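Local structure of putative methyltransferase (Emericella variicolor, 7DMB) at residues 62-67 with 128-133; 106-111 with 370-375; 318-323 with 328-333. The protein probably transfers methyl groups from S-adenosyl-L-methionine as a trans-acting methyltransferase of calbistrin biosynthesis, and binds S-adenosyl-L-homocysteine. One frame throughout, in Å; residues are numbered along the deposited sequence.

Interaction 1: residues 62-67 with 128-133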
loop_
_atom_site.group_PDB
_atom_site.type_symbol
_atom_site.label_atom_id
_atom_site.label_comp_id
_atom_site.label_asym_id
_atom_site.label_seq_id
_atom_site.Cartn_x
_atom_site.Cartn_y
_atom_site.Cartn_z
ATOM N N ILE A 62 -15.570 6.488 -0.971
ATOM C CA ILE A 62 -14.876 5.759 0.091
ATOM C C ILE A 62 -14.931 6.547 1.392
ATOM O O ILE A 62 -15.290 6.019 2.451
ATOM C CB ILE A 62 -13.419 5.477 -0.327
ATOM C CG1 ILE A 62 -13.360 4.349 -1.352
ATOM C CG2 ILE A 62 -12.539 5.151 0.887
ATOM C CD1 ILE A 62 -12.016 4.210 -1.988
ATOM N N ALA A 63 -14.547 7.820 1.334
ATOM C CA ALA A 63 -14.517 8.625 2.540
ATOM C C ALA A 63 -15.892 8.659 3.184
ATOM O O ALA A 63 -16.034 8.452 4.396
ATOM C CB ALA A 63 -14.029 10.034 2.206
ATOM N N ARG A 64 -16.923 8.898 2.362
ATOM C CA ARG A 64 -18.302 8.903 2.829
ATOM C C ARG A 64 -18.639 7.622 3.574
ATOM O O ARG A 64 -19.283 7.658 4.634
ATOM C CB ARG A 64 -19.246 9.084 1.638
ATOM C CG ARG A 64 -20.721 9.008 1.997
ATOM C CD ARG A 64 -21.595 9.070 0.749
ATOM N NE ARG A 64 -23.016 9.009 1.071
ATOM C CZ ARG A 64 -23.738 10.051 1.474
ATOM N NH1 ARG A 64 -23.178 11.247 1.611
ATOM N NH2 ARG A 64 -25.028 9.896 1.741
ATOM N N MET A 65 -18.181 6.483 3.048
ATOM C CA MET A 65 -18.544 5.199 3.629
ATOM C C MET A 65 -17.849 4.972 4.961
ATOM O O MET A 65 -18.492 4.574 5.941
ATOM C CB MET A 65 -18.203 4.058 2.683
ATOM C CG MET A 65 -18.538 2.716 3.299
ATOM S SD MET A 65 -20.328 2.453 3.301
ATOM C CE MET A 65 -20.485 0.889 4.145
ATOM N N TRP A 66 -16.520 5.170 5.010
ATOM C CA TRP A 66 -15.841 4.896 6.270
ATOM C C TRP A 66 -16.222 5.921 7.324
ATOM O O TRP A 66 -16.215 5.596 8.510
ATOM C CB TRP A 66 -14.316 4.783 6.090
ATOM C CG TRP A 66 -13.505 6.068 6.105
ATOM C CD1 TRP A 66 -12.926 6.681 5.019
ATOM C CD2 TRP A 66 -13.139 6.859 7.248
ATOM N NE1 TRP A 66 -12.247 7.806 5.414
ATOM C CE2 TRP A 66 -12.364 7.942 6.777
ATOM C CE3 TRP A 66 -13.400 6.766 8.622
ATOM C CZ2 TRP A 66 -11.851 8.923 7.628
ATOM C CZ3 TRP A 66 -12.887 7.756 9.470
ATOM C CH2 TRP A 66 -12.125 8.812 8.968
ATOM N N VAL A 67 -16.603 7.137 6.920
ATOM C CA VAL A 67 -17.115 8.098 7.900
ATOM C C VAL A 67 -18.445 7.613 8.481
ATOM O O VAL A 67 -18.696 7.726 9.687
ATOM C CB VAL A 67 -17.255 9.502 7.274
ATOM C CG1 VAL A 67 -18.127 10.409 8.171
ATOM C CG2 VAL A 67 -15.879 10.139 7.037
ATOM N N ASN A 128 -25.904 0.488 3.623
ATOM C CA ASN A 128 -26.254 -0.667 2.802
ATOM C C ASN A 128 -26.527 -0.282 1.355
ATOM O O ASN A 128 -26.275 -1.089 0.446
ATOM C CB ASN A 128 -27.435 -1.399 3.428
ATOM C CG ASN A 128 -27.019 -2.166 4.671
ATOM O OD1 ASN A 128 -25.927 -2.731 4.712
ATOM N ND2 ASN A 128 -27.866 -2.167 5.692
ATOM N N GLU A 129 -27.019 0.937 1.126
ATOM C CA GLU A 129 -27.131 1.463 -0.228
ATOM C C GLU A 129 -25.763 1.605 -0.892
ATOM O O GLU A 129 -25.644 1.433 -2.111
ATOM C CB GLU A 129 -27.839 2.820 -0.204
ATOM C CG GLU A 129 -29.315 2.792 -0.561
ATOM C CD GLU A 129 -30.141 3.820 0.219
ATOM O OE1 GLU A 129 -29.598 4.898 0.580
ATOM O OE2 GLU A 129 -31.332 3.536 0.475
ATOM N N MET A 130 -24.725 1.946 -0.124
ATOM C CA MET A 130 -23.409 2.111 -0.728
ATOM C C MET A 130 -22.792 0.758 -1.079
ATOM O O MET A 130 -22.193 0.600 -2.153
ATOM C CB MET A 130 -22.515 2.917 0.205
ATOM C CG MET A 130 -23.025 4.346 0.408
ATOM S SD MET A 130 -21.744 5.448 1.029
ATOM C CE MET A 130 -20.417 4.997 -0.073
ATOM N N ARG A 131 -22.971 -0.240 -0.209
ATOM C CA ARG A 131 -22.557 -1.600 -0.534
ATOM C C ARG A 131 -23.265 -2.106 -1.780
ATOM O O ARG A 131 -22.628 -2.635 -2.701
ATOM C CB ARG A 131 -22.835 -2.519 0.647
ATOM C CG ARG A 131 -22.143 -2.058 1.904
ATOM C CD ARG A 131 -22.666 -2.788 3.112
ATOM N NE ARG A 131 -22.243 -4.190 3.119
ATOM C CZ ARG A 131 -22.944 -5.168 3.678
ATOM N NH1 ARG A 131 -24.104 -4.894 4.263
ATOM N NH2 ARG A 131 -22.487 -6.412 3.659
ATOM N N GLU A 132 -24.590 -1.941 -1.830
ATOM C CA GLU A 132 -25.356 -2.434 -2.964
ATOM C C GLU A 132 -24.912 -1.761 -4.255
ATOM O O GLU A 132 -24.827 -2.413 -5.304
ATOM C CB GLU A 132 -26.851 -2.213 -2.722
ATOM C CG GLU A 132 -27.757 -3.136 -3.505
ATOM C CD GLU A 132 -27.692 -2.905 -5.014
ATOM O OE1 GLU A 132 -27.646 -1.733 -5.447
ATOM O OE2 GLU A 132 -27.688 -3.900 -5.765
ATOM N N ARG A 133 -24.630 -0.455 -4.195
ATOM C CA ARG A 133 -24.169 0.272 -5.371
ATOM C C ARG A 133 -22.888 -0.323 -5.982
ATOM O O ARG A 133 -22.744 -0.359 -7.211
ATOM C CB ARG A 133 -23.940 1.736 -4.990
ATOM C CG ARG A 133 -24.221 2.744 -6.084
ATOM C CD ARG A 133 -24.466 4.121 -5.484
ATOM N NE ARG A 133 -23.255 4.740 -4.945
ATOM C CZ ARG A 133 -22.721 5.864 -5.411
ATOM N NH1 ARG A 133 -23.298 6.490 -6.429
ATOM N NH2 ARG A 133 -21.628 6.369 -4.861
#
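Met130 lays its thioether end over the start of the Met65 side chain, with Met130 CE 3.7 Å from Met65 CB. The two methionines run past each other in opposite directions. As a result the sulfur of each lies beside the other chain: Met65 SD is 3.8 Å from Met130 CB, and the two SD atoms of Met65 and Met130 are 4.0 Å apart. Met130 turns at its last torsion (chi3 47°), which swings its methyl back toward the backbone of Met65. Arg64 crosses the same sulfur from another direction. Its chain is extended, and its CD touches Met130 SD at 3.6 Å. The sulfur lies at the edge of the Arg64 guanidinium, near its plane. Farther along, Met65 CE reaches the aliphatic part of Arg131, 4.1 Å from its CG.

The contact joins helix 56-79 to helix 120-134 in the helical region, away from the sheet that carries the S-adenosyl-L-homocysteine site. The axes of the two short segments run at 140° to each other and stay 10.7 Å apart at closest approach. Long methionines bridge that distance. Met65 also packs on Ile143 and Trp147 of helix 140-157.

The head of Arg131 faces away from this apolar layer. Its NH1 donates to Asn128 OD1 at 2.9 Å, while NH2 forms a salt bridge with Glu144 and the group makes a cation-pi contact with Trp147. Arg64 makes a long, weak ion pair with Asp111. No hydrogen bond joins the two segments. Cohesion here therefore rests on van der Waals contact between thioethers and methylene groups.

Interaction 2: residues 106-111 with 370-375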
loop_
_atom_site.group_PDB
_atom_site.type_symbol
_atom_site.label_atom_id
_atom_site.label_comp_id
_atom_site.label_asym_id
_atom_site.label_seq_id
_atom_site.Cartn_x
_atom_site.Cartn_y
_atom_site.Cartn_z
ATOM N N TYR A 106 -14.900 18.727 6.541
ATOM C CA TYR A 106 -14.168 17.477 6.708
ATOM C C TYR A 106 -13.626 17.037 5.351
ATOM O O TYR A 106 -14.355 17.101 4.349
ATOM C CB TYR A 106 -15.029 16.372 7.314
ATOM C CG TYR A 106 -14.160 15.225 7.751
ATOM C CD1 TYR A 106 -13.448 15.295 8.947
ATOM C CD2 TYR A 106 -13.997 14.088 6.947
ATOM C CE1 TYR A 106 -12.616 14.262 9.354
ATOM C CE2 TYR A 106 -13.164 13.040 7.351
ATOM C CZ TYR A 106 -12.475 13.140 8.552
ATOM O OH TYR A 106 -11.647 12.126 8.967
ATOM N N PRO A 107 -12.360 16.628 5.264
ATOM C CA PRO A 107 -11.759 16.368 3.949
ATOM C C PRO A 107 -12.532 15.312 3.180
ATOM O O PRO A 107 -12.791 14.216 3.686
ATOM C CB PRO A 107 -10.343 15.899 4.296
ATOM C CG PRO A 107 -10.041 16.570 5.557
ATOM C CD PRO A 107 -11.342 16.607 6.330
ATOM N N GLN A 108 -12.938 15.680 1.961
ATOM C CA GLN A 108 -13.634 14.802 1.027
ATOM C C GLN A 108 -15.022 14.405 1.519
ATOM O O GLN A 108 -15.706 13.631 0.844
ATOM C CB GLN A 108 -12.790 13.545 0.714
ATOM C CG GLN A 108 -11.781 13.757 -0.435
ATOM C CD GLN A 108 -10.833 12.583 -0.659
ATOM O OE1 GLN A 108 -10.392 11.936 0.290
ATOM N NE2 GLN A 108 -10.512 12.309 -1.926
ATOM N N VAL A 109 -15.459 14.905 2.677
ATOM C CA VAL A 109 -16.837 14.673 3.117
ATOM C C VAL A 109 -17.429 15.969 3.665
ATOM O O VAL A 109 -17.667 16.064 4.879
ATOM C CB VAL A 109 -16.929 13.569 4.183
ATOM C CG1 VAL A 109 -18.331 13.002 4.220
ATOM C CG2 VAL A 109 -15.893 12.478 3.955
ATOM N N PRO A 110 -17.683 16.977 2.820
ATOM C CA PRO A 110 -18.143 18.280 3.335
ATOM C C PRO A 110 -19.500 18.225 4.006
ATOM O O PRO A 110 -19.836 19.137 4.768
ATOM C CB PRO A 110 -18.181 19.158 2.075
ATOM C CG PRO A 110 -18.358 18.167 0.943
ATOM C CD PRO A 110 -17.511 16.995 1.356
ATOM N N ASP A 111 -20.284 17.180 3.756
ATOM C CA ASP A 111 -21.560 16.969 4.423
ATOM C C ASP A 111 -21.459 15.964 5.566
ATOM O O ASP A 111 -22.469 15.338 5.921
ATOM C CB ASP A 111 -22.612 16.518 3.411
ATOM C CG ASP A 111 -22.261 15.182 2.753
ATOM O OD1 ASP A 111 -21.055 14.816 2.693
ATOM O OD2 ASP A 111 -23.199 14.500 2.294
ATOM N N PRO A 370 -2.175 15.975 -6.555
ATOM C CA PRO A 370 -2.254 16.354 -5.147
ATOM C C PRO A 370 -3.388 17.337 -4.920
ATOM O O PRO A 370 -3.808 18.031 -5.854
ATOM C CB PRO A 370 -0.885 17.003 -4.880
ATOM C CG PRO A 370 -0.028 16.635 -6.039
ATOM C CD PRO A 370 -0.942 16.469 -7.190
ATOM N N PRO A 371 -3.903 17.443 -3.688
ATOM C CA PRO A 371 -3.394 16.733 -2.516
ATOM C C PRO A 371 -4.062 15.387 -2.243
ATOM O O PRO A 371 -3.616 14.708 -1.321
ATOM C CB PRO A 371 -3.705 17.711 -1.385
ATOM C CG PRO A 371 -5.019 18.289 -1.803
ATOM C CD PRO A 371 -5.000 18.360 -3.321
ATOM N N PHE A 372 -5.099 15.006 -2.994
ATOM C CA PHE A 372 -5.897 13.829 -2.639
ATOM C C PHE A 372 -5.432 12.640 -3.477
ATOM O O PHE A 372 -6.082 12.198 -4.426
ATOM C CB PHE A 372 -7.391 14.120 -2.783
ATOM C CG PHE A 372 -7.927 15.015 -1.685
ATOM C CD1 PHE A 372 -8.505 16.236 -1.977
ATOM C CD2 PHE A 372 -7.813 14.637 -0.354
ATOM C CE1 PHE A 372 -8.991 17.061 -0.960
ATOM C CE2 PHE A 372 -8.293 15.458 0.676
ATOM C CZ PHE A 372 -8.879 16.668 0.368
ATOM N N TYR A 373 -4.269 12.128 -3.101
ATOM C CA TYR A 373 -3.694 10.925 -3.672
ATOM C C TYR A 373 -3.582 9.891 -2.559
ATOM O O TYR A 373 -3.735 10.208 -1.374
ATOM C CB TYR A 373 -2.330 11.222 -4.315
ATOM C CG TYR A 373 -1.206 11.424 -3.331
ATOM C CD1 TYR A 373 -0.414 10.353 -2.900
ATOM C CD2 TYR A 373 -0.935 12.684 -2.810
ATOM C CE1 TYR A 373 0.614 10.543 -1.982
ATOM C CE2 TYR A 373 0.093 12.881 -1.893
ATOM C CZ TYR A 373 0.862 11.819 -1.476
ATOM O OH TYR A 373 1.868 12.054 -0.554
ATOM N N TYR A 374 -3.338 8.633 -2.940
ATOM C CA TYR A 374 -3.119 7.587 -1.948
ATOM C C TYR A 374 -1.674 7.102 -1.930
ATOM O O TYR A 374 -0.989 7.271 -0.913
ATOM C CB TYR A 374 -4.115 6.429 -2.169
ATOM C CG TYR A 374 -5.385 6.637 -1.350
ATOM C CD1 TYR A 374 -5.499 6.119 -0.058
ATOM C CD2 TYR A 374 -6.452 7.392 -1.849
ATOM C CE1 TYR A 374 -6.654 6.315 0.704
ATOM C CE2 TYR A 374 -7.608 7.608 -1.084
ATOM C CZ TYR A 374 -7.702 7.064 0.189
ATOM O OH TYR A 374 -8.834 7.258 0.954
ATOM N N ASN A 375 -1.171 6.570 -3.049
ATOM C CA ASN A 375 0.179 6.025 -3.158
ATOM C C ASN A 375 1.143 7.017 -3.815
ATOM O O ASN A 375 0.824 7.626 -4.843
ATOM C CB ASN A 375 0.167 4.746 -3.994
ATOM C CG ASN A 375 -0.098 3.506 -3.186
ATOM O OD1 ASN A 375 0.385 3.362 -2.075
ATOM N ND2 ASN A 375 -0.840 2.572 -3.765
HETATM O O HOH W 1 -10.526 8.941 0.094
#
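Gln108 lies flat over one face of the Phe372 ring. Its CG sits above the ring centre, 4.0 Å from the centroid and 8° off the normal, which is a CH-pi contact. The carboxamide continues across the same face, with Gln108 CD 3.7 Å from Phe372 CD2. Amide and ring planes are only 12° apart, so the two groups are stacked. Pro107 adds its CB, 4.2 Å from Phe372 CE2, in an oblique approach.

Pro107 and Gln108 are the central residues of a type II beta turn from Tyr106 to Val109, closed by the bond from Val109 N to Tyr106 O. The turn meets the loop that connects strands 358-366 and 375-382 of the main sheet. On that loop, Pro371, which follows a cis peptide bond, places its CG over the opposite face of Phe372, toward the rim.

The amide is held at both ends. Gln108 OE1 accepts from a water at 3.0 Å, and the same water accepts from Tyr374 OH. Gln108 NE2 donates to Gln59 OE1 on helix 56-79. Gln59 in turn donates through NE2 to the carbonyl O of Phe372, and Tyr374 packs against its side chain.

Interaction 3: residues 318-323 with 328-333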
loop_
_atom_site.group_PDB
_atom_site.type_symbol
_atom_site.label_atom_id
_atom_site.label_comp_id
_atom_site.label_asym_id
_atom_site.label_seq_id
_atom_site.Cartn_x
_atom_site.Cartn_y
_atom_site.Cartn_z
ATOM N N LYS A 318 -7.825 9.744 6.372
ATOM C CA LYS A 318 -7.659 8.751 7.428
ATOM C C LYS A 318 -8.321 7.413 7.104
ATOM O O LYS A 318 -8.626 6.645 8.026
ATOM C CB LYS A 318 -8.212 9.298 8.749
ATOM C CG LYS A 318 -7.203 9.981 9.675
ATOM C CD LYS A 318 -6.302 10.947 8.954
ATOM C CE LYS A 318 -4.975 11.107 9.690
ATOM N NZ LYS A 318 -3.997 11.932 8.919
ATOM N N TYR A 319 -8.563 7.119 5.821
ATOM C CA TYR A 319 -9.220 5.861 5.478
ATOM C C TYR A 319 -8.357 4.673 5.885
ATOM O O TYR A 319 -8.869 3.661 6.373
ATOM C CB TYR A 319 -9.551 5.823 3.980
ATOM C CG TYR A 319 -10.100 4.492 3.475
ATOM C CD1 TYR A 319 -11.316 4.009 3.920
ATOM C CD2 TYR A 319 -9.398 3.729 2.537
ATOM C CE1 TYR A 319 -11.825 2.813 3.471
ATOM C CE2 TYR A 319 -9.908 2.512 2.075
ATOM C CZ TYR A 319 -11.122 2.067 2.546
ATOM O OH TYR A 319 -11.643 0.871 2.117
ATOM N N VAL A 320 -7.038 4.788 5.722
ATOM C CA VAL A 320 -6.160 3.678 6.084
ATOM C C VAL A 320 -6.069 3.542 7.602
ATOM O O VAL A 320 -6.060 2.426 8.132
ATOM C CB VAL A 320 -4.776 3.842 5.427
ATOM C CG1 VAL A 320 -3.977 2.558 5.561
ATOM C CG2 VAL A 320 -4.960 4.158 3.951
ATOM N N ASP A 321 -6.020 4.669 8.323
ATOM C CA ASP A 321 -6.098 4.619 9.779
ATOM C C ASP A 321 -7.346 3.879 10.231
ATOM O O ASP A 321 -7.291 3.045 11.140
ATOM C CB ASP A 321 -6.095 6.031 10.375
ATOM C CG ASP A 321 -4.910 6.844 9.929
ATOM O OD1 ASP A 321 -4.007 7.070 10.757
ATOM O OD2 ASP A 321 -4.882 7.244 8.746
ATOM N N PHE A 322 -8.490 4.188 9.615
ATOM C CA PHE A 322 -9.721 3.494 9.972
ATOM C C PHE A 322 -9.613 1.995 9.703
ATOM O O PHE A 322 -10.059 1.172 10.517
ATOM C CB PHE A 322 -10.897 4.087 9.199
ATOM C CG PHE A 322 -12.181 3.357 9.422
ATOM C CD1 PHE A 322 -12.997 3.702 10.481
ATOM C CD2 PHE A 322 -12.559 2.302 8.592
ATOM C CE1 PHE A 322 -14.174 3.024 10.714
ATOM C CE2 PHE A 322 -13.726 1.619 8.826
ATOM C CZ PHE A 322 -14.540 1.985 9.890
ATOM N N MET A 323 -9.003 1.622 8.575
ATOM C CA MET A 323 -9.103 0.244 8.109
ATOM C C MET A 323 -8.158 -0.678 8.854
ATOM O O MET A 323 -8.478 -1.847 9.077
ATOM C CB MET A 323 -8.818 0.172 6.604
ATOM C CG MET A 323 -10.010 0.523 5.738
ATOM S SD MET A 323 -11.472 -0.457 6.103
ATOM C CE MET A 323 -10.811 -2.116 5.900
ATOM N N PRO A 328 -2.089 -3.903 16.010
ATOM C CA PRO A 328 -1.074 -3.296 16.898
ATOM C C PRO A 328 0.023 -2.558 16.150
ATOM O O PRO A 328 0.517 -1.531 16.630
ATOM C CB PRO A 328 -0.489 -4.499 17.660
ATOM C CG PRO A 328 -1.280 -5.705 17.259
ATOM C CD PRO A 328 -2.075 -5.380 16.041
ATOM N N GLY A 329 0.409 -3.058 14.977
ATOM C CA GLY A 329 1.473 -2.448 14.210
ATOM C C GLY A 329 1.187 -1.039 13.723
ATOM O O GLY A 329 2.128 -0.291 13.451
ATOM N N TRP A 330 -0.085 -0.657 13.591
ATOM C CA TRP A 330 -0.394 0.709 13.163
ATOM C C TRP A 330 0.095 1.740 14.171
ATOM O O TRP A 330 0.241 2.918 13.830
ATOM C CB TRP A 330 -1.906 0.869 12.932
ATOM C CG TRP A 330 -2.280 2.141 12.218
ATOM C CD1 TRP A 330 -2.944 3.230 12.744
ATOM C CD2 TRP A 330 -1.996 2.469 10.855
ATOM N NE1 TRP A 330 -3.091 4.198 11.778
ATOM C CE2 TRP A 330 -2.511 3.753 10.614
ATOM C CE3 TRP A 330 -1.339 1.799 9.814
ATOM C CZ2 TRP A 330 -2.401 4.377 9.369
ATOM C CZ3 TRP A 330 -1.232 2.423 8.571
ATOM C CH2 TRP A 330 -1.762 3.691 8.361
ATOM N N TRP A 331 0.362 1.322 15.402
ATOM C CA TRP A 331 0.737 2.239 16.457
ATOM C C TRP A 331 2.234 2.241 16.728
ATOM O O TRP A 331 2.689 2.974 17.608
ATOM C CB TRP A 331 -0.077 1.919 17.713
ATOM C CG TRP A 331 -1.522 1.958 17.346
ATOM C CD1 TRP A 331 -2.301 0.899 16.983
ATOM C CD2 TRP A 331 -2.347 3.127 17.220
ATOM N NE1 TRP A 331 -3.569 1.331 16.661
ATOM C CE2 TRP A 331 -3.623 2.693 16.794
ATOM C CE3 TRP A 331 -2.136 4.494 17.437
ATOM C CZ2 TRP A 331 -4.679 3.572 16.584
ATOM C CZ3 TRP A 331 -3.189 5.369 17.223
ATOM C CH2 TRP A 331 -4.446 4.903 16.801
ATOM N N LEU A 332 3.010 1.475 15.968
ATOM C CA LEU A 332 4.452 1.654 15.974
ATOM C C LEU A 332 4.818 2.894 15.157
ATOM O O LEU A 332 4.025 3.398 14.353
ATOM C CB LEU A 332 5.164 0.401 15.435
ATOM C CG LEU A 332 5.163 -0.051 13.962
ATOM C CD1 LEU A 332 5.996 0.817 13.013
ATOM C CD2 LEU A 332 5.639 -1.497 13.875
ATOM N N GLY A 333 6.041 3.383 15.366
ATOM C CA GLY A 333 6.535 4.518 14.608
ATOM C C GLY A 333 7.252 5.572 15.439
ATOM O O GLY A 333 8.164 6.241 14.942
HETATM O O HOH W 2 -4.391 6.345 13.501
#
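The helix 319-324 follows strand 306-313 of the methyltransferase sheet, and just after it a short 3-10 segment, 328-331, brings Trp330 back against its side. The indole meets the helix through its NE1 edge and its six-membered ring. Trp330 NE1 donates to Asp321 OD1 at 3.2 Å, with a bent N-H...O angle of 141°. The oxygen lies in the indole plane, but the N-H reaches it from above the carboxylate plane. The two planes stand 89° apart. Asp321 CG is anti to its own carbonyl carbon (chi1 -55°), which sets the carboxylate beside the indole edge, and OD1 also lies 3.4 Å from Trp330 CZ2.

A water joins the pair. It donates to Asp321 OD1 at 2.9 Å and accepts from Trp330 NE1 at 3.0 Å, so the indole N-H is shared between two acceptors. At the far end of the ring, Val320 CG1 packs 3.7 Å from Trp330 CH2. The backbone O of Val320 lies over one ring face. Beyond the helix, Trp330 also touches Pro342 and Cys343.

The direct bond is bent and its N-H is shared with the water. The polar link is therefore probably modest, and the Val320 packing adds to it.

The three contacts lie 16 to 20 Å apart, measured between centres, and helix 56-79 connects them. Trp66 of this helix, in interaction 1, packs on Tyr106 of interaction 2 and on Tyr319 and Phe322 of interaction 3. Ala63 and Val67 meet Val109 of interaction 2. Tyr374 and Tyr319 join interactions 2 and 3 directly. Along the chain, the segments of interactions 1 and 2 alternate. Interaction 3 comes after interaction 1 and falls between the two segments of interaction 2. Interaction 1 ties two helices together. Interaction 2 sets a turn between helices against a loop of the mixed sheet, and interaction 3 lies between strands 306-313 and 358-366. Interaction 2 and the Trp66 packing probably couple the helical part to the sheet.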